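Local structure of sialidase B (Streptococcus pneumoniae serotype 4, 4XJW) at residues Tyr87-Pro92 and Glu127-Thr132; Trp270-Lys275 and Leu641-Val646; Tyr551-Ser556 and Ser573-Arg578. The protein removes terminal sialic acid residues from oligosaccharides, glycoproteins and glycolipids as an exo-alpha-sialidase of glycosyl hydrolase family 33. The protein carries 1 engineered substitution. All coordinates share one frame; numbering follows the deposited sequence. Where two conformers were deposited one is given.

Contact 1 of 3, residues Tyr87-Pro92 and Glu127-Thr132; sequences YLFSRP and EVFSET
Arg91 and Val128 mark the nearest backbone approach, their CA atoms 6.3 Å apart, where two strands run past each other almost antiparallel at 155°. No hydrogen bond joins the strands, so side chains carry the contact. A classic beta bulge, in which Val128 and Phe129 both face Met121, points these two neighbours toward 87-92.

The aromatic packing is stepwise. Phe89 lays its CB over one face of the Phe129 ring, 3.9 Å from the centroid, and receives the same treatment in turn: Glu131 CB sits over one face of the Phe89 ring, with Glu131 CG 3.4 Å from Phe89 CD1. The chain of Glu131 bends at chi2 (-83°), and its carboxylate plane lies 14° from that of the Phe89 ring. Water 1 accepts from Ser90 N at 3.3 Å and makes a weak bond to Glu131 OE2.

At the other end the guanidinium of Arg91 lies flat against Val128, CG1 standing 3.7 Å above its plane and over its centre. The group's rotation is fixed by polar partners: NE donates to Pro92 O at 3.0 Å, NH2 to Ala93 O and NH1 to Ser644 O.

The fold here is the concanavalin-like N-terminal sandwich. Strand 85-91 is an outermost strand of its sheet, backed by 74-80, whose Val76 and Ile78 touch Phe89; strand 126-132 pairs with 118-123 in the other sheet. The contact therefore joins the two sheets along their margins, with Ile74 of strand 74-80 also reaching Val128.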
loop_
_atom_site.group_PDB
_atom_site.type_symbol
_atom_site.label_atom_id
_atom_site.label_comp_id
_atom_site.label_asym_id
_atom_site.label_seq_id
_atom_site.Cartn_x
_atom_site.Cartn_y
_atom_site.Cartn_z
ATOM N N TYR A 87 -8.722 -25.816 -14.740
ATOM C CA TYR A 87 -7.939 -24.676 -14.304
ATOM C C TYR A 87 -8.844 -23.576 -13.767
ATOM O O TYR A 87 -9.900 -23.290 -14.332
ATOM C CB TYR A 87 -7.099 -24.147 -15.460
ATOM C CG TYR A 87 -6.017 -25.085 -15.943
ATOM C CD1 TYR A 87 -5.373 -25.953 -15.065
ATOM C CD2 TYR A 87 -5.640 -25.101 -17.281
ATOM C CE1 TYR A 87 -4.376 -26.810 -15.512
ATOM C CE2 TYR A 87 -4.645 -25.946 -17.731
ATOM C CZ TYR A 87 -4.020 -26.798 -16.846
ATOM O OH TYR A 87 -3.035 -27.646 -17.299
ATOM N N LEU A 88 -8.428 -22.983 -12.656
ATOM C CA LEU A 88 -9.096 -21.817 -12.103
ATOM C C LEU A 88 -8.008 -20.828 -11.713
ATOM O O LEU A 88 -7.169 -21.131 -10.859
ATOM C CB LEU A 88 -9.938 -22.204 -10.882
ATOM C CG LEU A 88 -10.442 -21.019 -10.047
ATOM C CD1 LEU A 88 -11.508 -20.265 -10.788
ATOM C CD2 LEU A 88 -10.960 -21.470 -8.682
ATOM N N PHE A 89 -8.009 -19.662 -12.360
ATOM C CA PHE A 89 -7.056 -18.594 -12.040
ATOM C C PHE A 89 -7.823 -17.337 -11.697
ATOM O O PHE A 89 -8.794 -16.999 -12.366
ATOM C CB PHE A 89 -6.142 -18.293 -13.229
ATOM C CG PHE A 89 -5.476 -19.503 -13.788
ATOM C CD1 PHE A 89 -4.612 -20.250 -13.001
ATOM C CD2 PHE A 89 -5.717 -19.903 -15.090
ATOM C CE1 PHE A 89 -3.993 -21.385 -13.508
ATOM C CE2 PHE A 89 -5.103 -21.034 -15.603
ATOM C CZ PHE A 89 -4.242 -21.770 -14.808
ATOM N N SER A 90 -7.383 -16.631 -10.663
ATOM C CA SER A 90 -8.096 -15.431 -10.259
ATOM C C SER A 90 -7.203 -14.533 -9.429
ATOM O O SER A 90 -6.152 -14.961 -8.944
ATOM C CB SER A 90 -9.345 -15.803 -9.452
ATOM O OG SER A 90 -8.960 -16.301 -8.182
ATOM N N ARG A 91 -7.616 -13.278 -9.275
ATOM C CA ARG A 91 -7.008 -12.416 -8.285
ATOM C C ARG A 91 -8.054 -11.500 -7.670
ATOM O O ARG A 91 -8.844 -10.882 -8.385
ATOM C CB ARG A 91 -5.890 -11.560 -8.873
ATOM C CG ARG A 91 -4.982 -11.014 -7.779
ATOM C CD ARG A 91 -4.197 -9.802 -8.272
ATOM N NE ARG A 91 -4.979 -8.571 -8.201
ATOM C CZ ARG A 91 -4.488 -7.369 -8.481
ATOM N NH1 ARG A 91 -3.216 -7.255 -8.855
ATOM N NH2 ARG A 91 -5.272 -6.295 -8.387
ATOM N N PRO A 92 -8.046 -11.389 -6.337
ATOM C CA PRO A 92 -8.925 -10.426 -5.663
ATOM C C PRO A 92 -8.641 -8.981 -6.089
ATOM O O PRO A 92 -7.590 -8.708 -6.696
ATOM C CB PRO A 92 -8.553 -10.604 -4.187
ATOM C CG PRO A 92 -8.155 -12.065 -4.108
ATOM C CD PRO A 92 -7.379 -12.290 -5.378
ATOM N N GLU A 127 -1.610 -6.023 -15.137
ATOM C CA GLU A 127 -1.520 -7.482 -15.165
ATOM C C GLU A 127 -1.833 -8.047 -13.797
ATOM O O GLU A 127 -1.074 -7.848 -12.845
ATOM C CB GLU A 127 -0.130 -7.939 -15.599
ATOM C CG GLU A 127 -0.044 -9.438 -15.805
ATOM C CD GLU A 127 1.379 -9.924 -15.998
ATOM O OE1 GLU A 127 1.977 -9.596 -17.036
ATOM O OE2 GLU A 127 1.882 -10.632 -15.103
ATOM N N VAL A 128 -2.961 -8.743 -13.689
ATOM C CA VAL A 128 -3.416 -9.257 -12.390
ATOM C C VAL A 128 -3.066 -10.727 -12.158
ATOM O O VAL A 128 -2.977 -11.169 -11.013
ATOM C CB VAL A 128 -4.925 -8.992 -12.137
ATOM C CG1 VAL A 128 -5.228 -7.476 -12.120
ATOM C CG2 VAL A 128 -5.783 -9.706 -13.167
ATOM N N PHE A 129 -2.892 -11.482 -13.240
ATOM C CA PHE A 129 -2.251 -12.798 -13.145
ATOM C C PHE A 129 -1.655 -13.242 -14.467
ATOM O O PHE A 129 -2.071 -12.794 -15.542
ATOM C CB PHE A 129 -3.153 -13.890 -12.519
ATOM C CG PHE A 129 -4.422 -14.196 -13.289
ATOM C CD1 PHE A 129 -4.398 -14.981 -14.439
ATOM C CD2 PHE A 129 -5.646 -13.716 -12.825
ATOM C CE1 PHE A 129 -5.581 -15.277 -15.129
ATOM C CE2 PHE A 129 -6.832 -14.008 -13.499
ATOM C CZ PHE A 129 -6.799 -14.788 -14.644
ATOM N N SER A 130 -0.642 -14.089 -14.372
ATOM C CA SER A 130 -0.032 -14.689 -15.547
ATOM C C SER A 130 0.404 -16.080 -15.140
ATOM O O SER A 130 1.306 -16.244 -14.319
ATOM C CB SER A 130 1.148 -13.856 -16.042
ATOM O OG SER A 130 1.534 -14.257 -17.347
ATOM N N GLU A 131 -0.262 -17.090 -15.686
ATOM C CA GLU A 131 -0.052 -18.457 -15.235
ATOM C C GLU A 131 0.391 -19.353 -16.378
ATOM O O GLU A 131 -0.322 -19.495 -17.375
ATOM C CB GLU A 131 -1.348 -19.001 -14.636
ATOM C CG GLU A 131 -1.892 -18.186 -13.474
ATOM C CD GLU A 131 -1.237 -18.527 -12.148
ATOM O OE1 GLU A 131 -0.335 -19.388 -12.137
ATOM O OE2 GLU A 131 -1.631 -17.935 -11.118
ATOM N N THR A 132 1.573 -19.946 -16.230
ATOM C CA THR A 132 2.071 -20.938 -17.180
ATOM C C THR A 132 1.757 -22.356 -16.695
ATOM O O THR A 132 1.909 -22.654 -15.516
ATOM C CB THR A 132 3.595 -20.792 -17.369
ATOM O OG1 THR A 132 3.901 -19.432 -17.698
ATOM C CG2 THR A 132 4.095 -21.709 -18.478
HETATM O O HOH W 1 -4.641 -17.983 -9.481
#

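Contact 2 of 3, residues Trp270-Lys275 and Leu641-Val646; sequences WPRDNK and LHLSNV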
loop_
_atom_site.group_PDB
_atom_site.type_symbol
_atom_site.label_atom_id
_atom_site.label_comp_id
_atom_site.label_asym_id
_atom_site.label_seq_id
_atom_site.Cartn_x
_atom_site.Cartn_y
_atom_site.Cartn_z
ATOM N N TRP A 270 5.474 -13.028 -5.090
ATOM C CA TRP A 270 5.318 -13.694 -3.804
ATOM C C TRP A 270 4.143 -14.655 -3.879
ATOM O O TRP A 270 3.074 -14.297 -4.369
ATOM C CB TRP A 270 5.101 -12.667 -2.691
ATOM C CG TRP A 270 5.842 -13.026 -1.440
ATOM C CD1 TRP A 270 5.314 -13.506 -0.267
ATOM C CD2 TRP A 270 7.258 -13.009 -1.268
ATOM N NE1 TRP A 270 6.319 -13.747 0.632
ATOM C CE2 TRP A 270 7.522 -13.450 0.046
ATOM C CE3 TRP A 270 8.331 -12.633 -2.085
ATOM C CZ2 TRP A 270 8.829 -13.533 0.555
ATOM C CZ3 TRP A 270 9.607 -12.713 -1.584
ATOM C CH2 TRP A 270 9.851 -13.164 -0.280
ATOM N N PRO A 271 4.335 -15.889 -3.391
ATOM C CA PRO A 271 3.284 -16.909 -3.495
ATOM C C PRO A 271 2.000 -16.541 -2.742
ATOM O O PRO A 271 2.054 -15.981 -1.633
ATOM C CB PRO A 271 3.950 -18.164 -2.901
ATOM C CG PRO A 271 5.059 -17.642 -2.029
ATOM C CD PRO A 271 5.546 -16.384 -2.712
ATOM N N ARG A 272 0.862 -16.856 -3.364
ATOM C CA ARG A 272 -0.459 -16.555 -2.810
ATOM C C ARG A 272 -1.215 -17.809 -2.342
ATOM O O ARG A 272 -2.341 -17.720 -1.867
ATOM C CB ARG A 272 -1.298 -15.776 -3.827
ATOM C CG ARG A 272 -0.560 -14.591 -4.477
ATOM C CD ARG A 272 -1.520 -13.580 -5.133
ATOM N NE ARG A 272 -2.311 -12.953 -4.083
ATOM C CZ ARG A 272 -3.563 -13.304 -3.789
ATOM N NH1 ARG A 272 -4.192 -14.198 -4.531
ATOM N NH2 ARG A 272 -4.198 -12.741 -2.769
ATOM N N ASP A 273 -0.613 -18.988 -2.478
ATOM C CA ASP A 273 -1.278 -20.217 -2.019
ATOM C C ASP A 273 -1.288 -20.341 -0.498
ATOM O O ASP A 273 -0.519 -19.682 0.191
ATOM C CB ASP A 273 -0.576 -21.420 -2.613
ATOM C CG ASP A 273 0.834 -21.536 -2.128
ATOM O OD1 ASP A 273 1.704 -20.842 -2.715
ATOM O OD2 ASP A 273 1.074 -22.292 -1.155
ATOM N N ASN A 274 -2.130 -21.229 0.027
ATOM C CA ASN A 274 -2.266 -21.352 1.475
ATOM C C ASN A 274 -1.126 -22.072 2.205
ATOM O O ASN A 274 -1.095 -22.070 3.432
ATOM C CB ASN A 274 -3.617 -21.981 1.864
ATOM C CG ASN A 274 -4.787 -21.063 1.588
ATOM O OD1 ASN A 274 -4.632 -19.840 1.486
ATOM N ND2 ASN A 274 -5.972 -21.645 1.459
ATOM N N LYS A 275 -0.211 -22.708 1.481
ATOM C CA LYS A 275 0.961 -23.268 2.153
ATOM C C LYS A 275 2.058 -22.213 2.325
ATOM O O LYS A 275 2.666 -22.099 3.391
ATOM C CB LYS A 275 1.513 -24.516 1.434
ATOM C CG LYS A 275 2.757 -25.088 2.114
ATOM C CD LYS A 275 3.320 -26.333 1.407
ATOM C CE LYS A 275 4.453 -25.978 0.443
ATOM N NZ LYS A 275 4.008 -25.906 -0.978
ATOM N N LEU A 641 -3.492 -10.942 0.328
ATOM C CA LEU A 641 -2.061 -10.677 0.471
ATOM C C LEU A 641 -1.405 -10.642 -0.896
ATOM O O LEU A 641 -1.865 -11.298 -1.835
ATOM C CB LEU A 641 -1.395 -11.789 1.280
ATOM C CG LEU A 641 -1.975 -12.010 2.673
ATOM C CD1 LEU A 641 -1.327 -13.233 3.271
ATOM C CD2 LEU A 641 -1.697 -10.805 3.541
ATOM N N HIS A 642 -0.344 -9.849 -1.019
ATOM C CA HIS A 642 0.570 -9.944 -2.164
ATOM C C HIS A 642 -0.089 -9.628 -3.507
ATOM O O HIS A 642 0.045 -10.394 -4.480
ATOM C CB HIS A 642 1.245 -11.327 -2.214
ATOM C CG HIS A 642 1.685 -11.826 -0.867
ATOM N ND1 HIS A 642 2.229 -10.996 0.091
ATOM C CD2 HIS A 642 1.596 -13.054 -0.305
ATOM C CE1 HIS A 642 2.480 -11.703 1.183
ATOM N NE2 HIS A 642 2.122 -12.957 0.965
ATOM N N LEU A 643 -0.783 -8.492 -3.555
ATOM C CA LEU A 643 -1.392 -8.004 -4.788
ATOM C C LEU A 643 -0.570 -6.849 -5.305
ATOM O O LEU A 643 -0.175 -5.980 -4.522
ATOM C CB LEU A 643 -2.824 -7.520 -4.550
ATOM C CG LEU A 643 -3.783 -8.479 -3.839
ATOM C CD1 LEU A 643 -5.123 -7.808 -3.572
ATOM C CD2 LEU A 643 -3.973 -9.761 -4.622
ATOM N N SER A 644 -0.349 -6.838 -6.615
ATOM C CA SER A 644 0.384 -5.745 -7.241
ATOM C C SER A 644 -0.522 -4.648 -7.801
ATOM O O SER A 644 -1.628 -4.904 -8.295
ATOM C CB SER A 644 1.293 -6.286 -8.333
ATOM O OG SER A 644 2.284 -7.120 -7.777
ATOM N N ASN A 645 -0.037 -3.412 -7.708
ATOM C CA ASN A 645 -0.682 -2.259 -8.335
ATOM C C ASN A 645 -2.095 -2.011 -7.835
ATOM O O ASN A 645 -3.011 -1.703 -8.615
ATOM C CB ASN A 645 -0.646 -2.385 -9.866
ATOM C CG ASN A 645 0.740 -2.215 -10.433
ATOM O OD1 ASN A 645 1.708 -2.048 -9.696
ATOM N ND2 ASN A 645 0.849 -2.268 -11.759
ATOM N N VAL A 646 -2.253 -2.125 -6.518
ATOM C CA VAL A 646 -3.519 -1.813 -5.853
ATOM C C VAL A 646 -3.501 -0.467 -5.118
ATOM O O VAL A 646 -4.555 0.023 -4.725
ATOM C CB VAL A 646 -3.954 -2.940 -4.903
ATOM C CG1 VAL A 646 -4.391 -4.166 -5.712
ATOM C CG2 VAL A 646 -2.812 -3.288 -3.925
HETATM O O HOH W 2 1.976 -12.043 -5.487
#
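Trp270 and His642 meet where two loops of the catalytic beta-propeller come together: 270-275 lies between strands 255-256 and 286-294, which belong to different sheets, and 641-646 leads into strand 647-652. The pair is T-shaped, with the five-membered edge of Trp270 directed at the imidazole face, centroids 4.7 Å apart and planes at 68°. Trp270 CD1 is the leading atom, 3.5 Å from His642 NE2. Leu641 CB covers the opposite face, over the ring centre, so the imidazole is sandwiched.

Arg272 holds the backbone next to His642. Its guanidinium meets Leu641 O side-on, NE at 2.8 Å and NH2 at 2.9 Å, with the oxygen close to the guanidinium plane; a bend at chi3 (66°) brings the group round to it. Arg272 NH2 also donates to Asn639 O, and Leu643 CD2 rests over one guanidinium face, 3.5 Å from Arg272 NH2. Water 2 donates to both Trp270 O and His642 O, 2.7 Å from each.

The Leu641 side chain is about 8 Å from those of Arg207 and Asp232, assigned by similarity to substrate binding and proton acceptance. Pro271 O, buried 3.2 Å from His642 CD2, has no hydrogen-bond partner in the model. Two N-H groups on one carbonyl should polarise the Leu641-His642 peptide, and the bond from His642 NE2 to Lys277 O implies a proton on NE2.

Contact 3 of 3, residues Tyr551-Ser556 and Ser573-Arg578; sequences YGTQVS and STPNSR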
loop_
_atom_site.group_PDB
_atom_site.type_symbol
_atom_site.label_atom_id
_atom_site.label_comp_id
_atom_site.label_asym_id
_atom_site.label_seq_id
_atom_site.Cartn_x
_atom_site.Cartn_y
_atom_site.Cartn_z
ATOM N N TYR A 551 -10.615 -4.111 14.676
ATOM C CA TYR A 551 -9.174 -3.888 14.658
ATOM C C TYR A 551 -8.816 -2.493 14.125
ATOM O O TYR A 551 -7.740 -1.973 14.424
ATOM C CB TYR A 551 -8.447 -4.989 13.880
ATOM C CG TYR A 551 -9.033 -5.246 12.513
ATOM C CD1 TYR A 551 -8.658 -4.472 11.409
ATOM C CD2 TYR A 551 -9.980 -6.242 12.322
ATOM C CE1 TYR A 551 -9.199 -4.709 10.157
ATOM C CE2 TYR A 551 -10.531 -6.482 11.070
ATOM C CZ TYR A 551 -10.139 -5.710 9.989
ATOM O OH TYR A 551 -10.689 -5.951 8.752
ATOM N N GLY A 552 -9.723 -1.895 13.364
ATOM C CA GLY A 552 -9.535 -0.518 12.889
ATOM C C GLY A 552 -8.678 -0.389 11.643
ATOM O O GLY A 552 -8.072 -1.361 11.199
ATOM N N THR A 553 -8.622 0.835 11.103
ATOM C CA THR A 553 -7.812 1.167 9.922
ATOM C C THR A 553 -7.329 2.602 10.060
ATOM O O THR A 553 -8.014 3.425 10.651
ATOM C CB THR A 553 -8.645 1.039 8.606
ATOM O OG1 THR A 553 -9.165 -0.296 8.509
ATOM C CG2 THR A 553 -7.789 1.281 7.383
ATOM N N GLN A 554 -6.146 2.896 9.520
ATOM C CA GLN A 554 -5.643 4.257 9.462
ATOM C C GLN A 554 -6.722 5.179 8.881
ATOM O O GLN A 554 -7.463 4.790 7.961
ATOM C CB GLN A 554 -4.387 4.300 8.585
ATOM C CG GLN A 554 -3.686 5.669 8.532
ATOM C CD GLN A 554 -3.177 6.030 7.146
ATOM O OE1 GLN A 554 -3.525 5.393 6.156
ATOM N NE2 GLN A 554 -2.341 7.057 7.073
ATOM N N VAL A 555 -6.819 6.388 9.442
ATOM C CA VAL A 555 -7.692 7.432 8.913
ATOM C C VAL A 555 -6.803 8.616 8.550
ATOM O O VAL A 555 -5.942 9.039 9.342
ATOM C CB VAL A 555 -8.778 7.862 9.939
ATOM C CG1 VAL A 555 -8.157 8.221 11.280
ATOM C CG2 VAL A 555 -9.606 9.023 9.420
ATOM N N SER A 556 -6.982 9.144 7.348
ATOM C CA SER A 556 -6.251 10.354 6.985
ATOM C C SER A 556 -7.210 11.531 7.060
ATOM O O SER A 556 -8.432 11.345 6.993
ATOM C CB SER A 556 -5.588 10.217 5.621
ATOM O OG SER A 556 -6.483 9.784 4.609
ATOM N N SER A 573 -10.688 10.532 5.380
ATOM C CA SER A 573 -10.682 9.393 4.457
ATOM C C SER A 573 -10.508 8.109 5.265
ATOM O O SER A 573 -9.581 8.009 6.067
ATOM C CB SER A 573 -9.532 9.538 3.463
ATOM O OG SER A 573 -9.250 8.323 2.810
ATOM N N THR A 574 -11.383 7.130 5.030
ATOM C CA THR A 574 -11.404 5.901 5.821
ATOM C C THR A 574 -12.346 4.915 5.169
ATOM O O THR A 574 -13.291 5.324 4.496
ATOM C CB THR A 574 -11.911 6.194 7.263
ATOM O OG1 THR A 574 -12.060 4.966 7.995
ATOM C CG2 THR A 574 -13.243 6.922 7.230
ATOM N N PRO A 575 -12.113 3.607 5.379
ATOM C CA PRO A 575 -13.204 2.664 5.125
ATOM C C PRO A 575 -14.368 2.989 6.065
ATOM O O PRO A 575 -14.159 3.424 7.206
ATOM C CB PRO A 575 -12.585 1.315 5.506
ATOM C CG PRO A 575 -11.499 1.664 6.497
ATOM C CD PRO A 575 -10.920 2.939 5.920
ATOM N N ASN A 576 -15.586 2.787 5.594
ATOM C CA ASN A 576 -16.747 2.915 6.478
ATOM C C ASN A 576 -17.468 1.590 6.467
ATOM O O ASN A 576 -18.368 1.363 5.650
ATOM C CB ASN A 576 -17.672 4.037 5.997
ATOM C CG ASN A 576 -18.741 4.394 7.018
ATOM O OD1 ASN A 576 -18.987 3.653 7.969
ATOM N ND2 ASN A 576 -19.387 5.536 6.818
ATOM N N SER A 577 -17.035 0.703 7.356
ATOM C CA SER A 577 -17.524 -0.679 7.383
ATOM C C SER A 577 -17.216 -1.290 8.734
ATOM O O SER A 577 -16.131 -1.084 9.270
ATOM C CB SER A 577 -16.844 -1.512 6.284
ATOM O OG SER A 577 -17.167 -2.895 6.422
ATOM N N ARG A 578 -18.168 -2.043 9.290
ATOM C CA ARG A 578 -17.932 -2.778 10.533
ATOM C C ARG A 578 -17.292 -4.133 10.264
ATOM O O ARG A 578 -16.877 -4.828 11.193
ATOM C CB ARG A 578 -19.242 -3.014 11.290
ATOM C CG ARG A 578 -19.920 -1.773 11.797
ATOM C CD ARG A 578 -21.228 -2.123 12.492
ATOM N NE ARG A 578 -21.427 -1.318 13.691
ATOM C CZ ARG A 578 -22.520 -1.362 14.443
ATOM N NH1 ARG A 578 -23.519 -2.170 14.116
ATOM N NH2 ARG A 578 -22.613 -0.596 15.522
#
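Ser573 O is approached by two groups of 551-556: Ser556 N donates to it at 3.1 Å, and Val555 CA adds a CA-H...O contact at 3.5 Å. The return bond, Ser573 N to Ser556 O, is shorter at 2.9 Å and nearly straight (166°). Together the two N-H...O bonds make Ser556 and Ser573 an antiparallel hydrogen-bonded pair, at the start of strand 556-559 and within strand 569-575. These strands are neighbours in a four-stranded antiparallel sheet, completed by 584-592 and 597-605, that forms a blade of the sialidase beta-propeller.

The two serine side chains share one face of the sheet. Ser556 OG, lying between its own backbone N and carbonyl carbon (chi1 51°), comes within 3.3 Å of Ser573 CB. Ser573 OG is anti to its own backbone N, and Ser616 is the main polar partner of both hydroxyls.

Val555 CG2 lies against Ser573 O at 3.5 Å and, farther off, Thr574 CB. Past Val555 and Thr574 the chains diverge, and the contact becomes apolar: Thr553 and Pro575 meet obliquely, the CB of Thr553 touching the CG corner of the proline ring at 3.6 Å.

This packing backs onto the active site. Arg581, a substrate-binding residue by similarity, donates from NE to Thr553 OG1 and from NH2 to Gly552 O, which is consistent with 551-556 positioning its guanidinium. Gln554 touches Tyr615, the probable nucleophile, while its NE2 donates to Pro454 O. On the strand side, the Thr574 hydroxyl turns along its own chain, OG1 giving its proton to Pro575 O at 2.7 Å.

Contacts 1 and 2 sit side by side, centres 11 Å apart, and together they span the seam between the N-terminal sandwich and the propeller: the Arg91 side chain bridges from the sandwich to 641-646, packing on Leu643 and Val646, while Pro92 packs on Arg272. Contact 3 stands apart, with centres 22 Å from contact 2 and 29 Å from contact 1, and touches neither. Along the chain contact 1 closes first; contact 2 then ties together loops with 365 residues between them, and contact 3 is nested inside that span. Thus contact 2 connects distant parts of the propeller next to the lectin-like domain, and contact 3 joins the first two strands of one blade beside the probable catalytic residues.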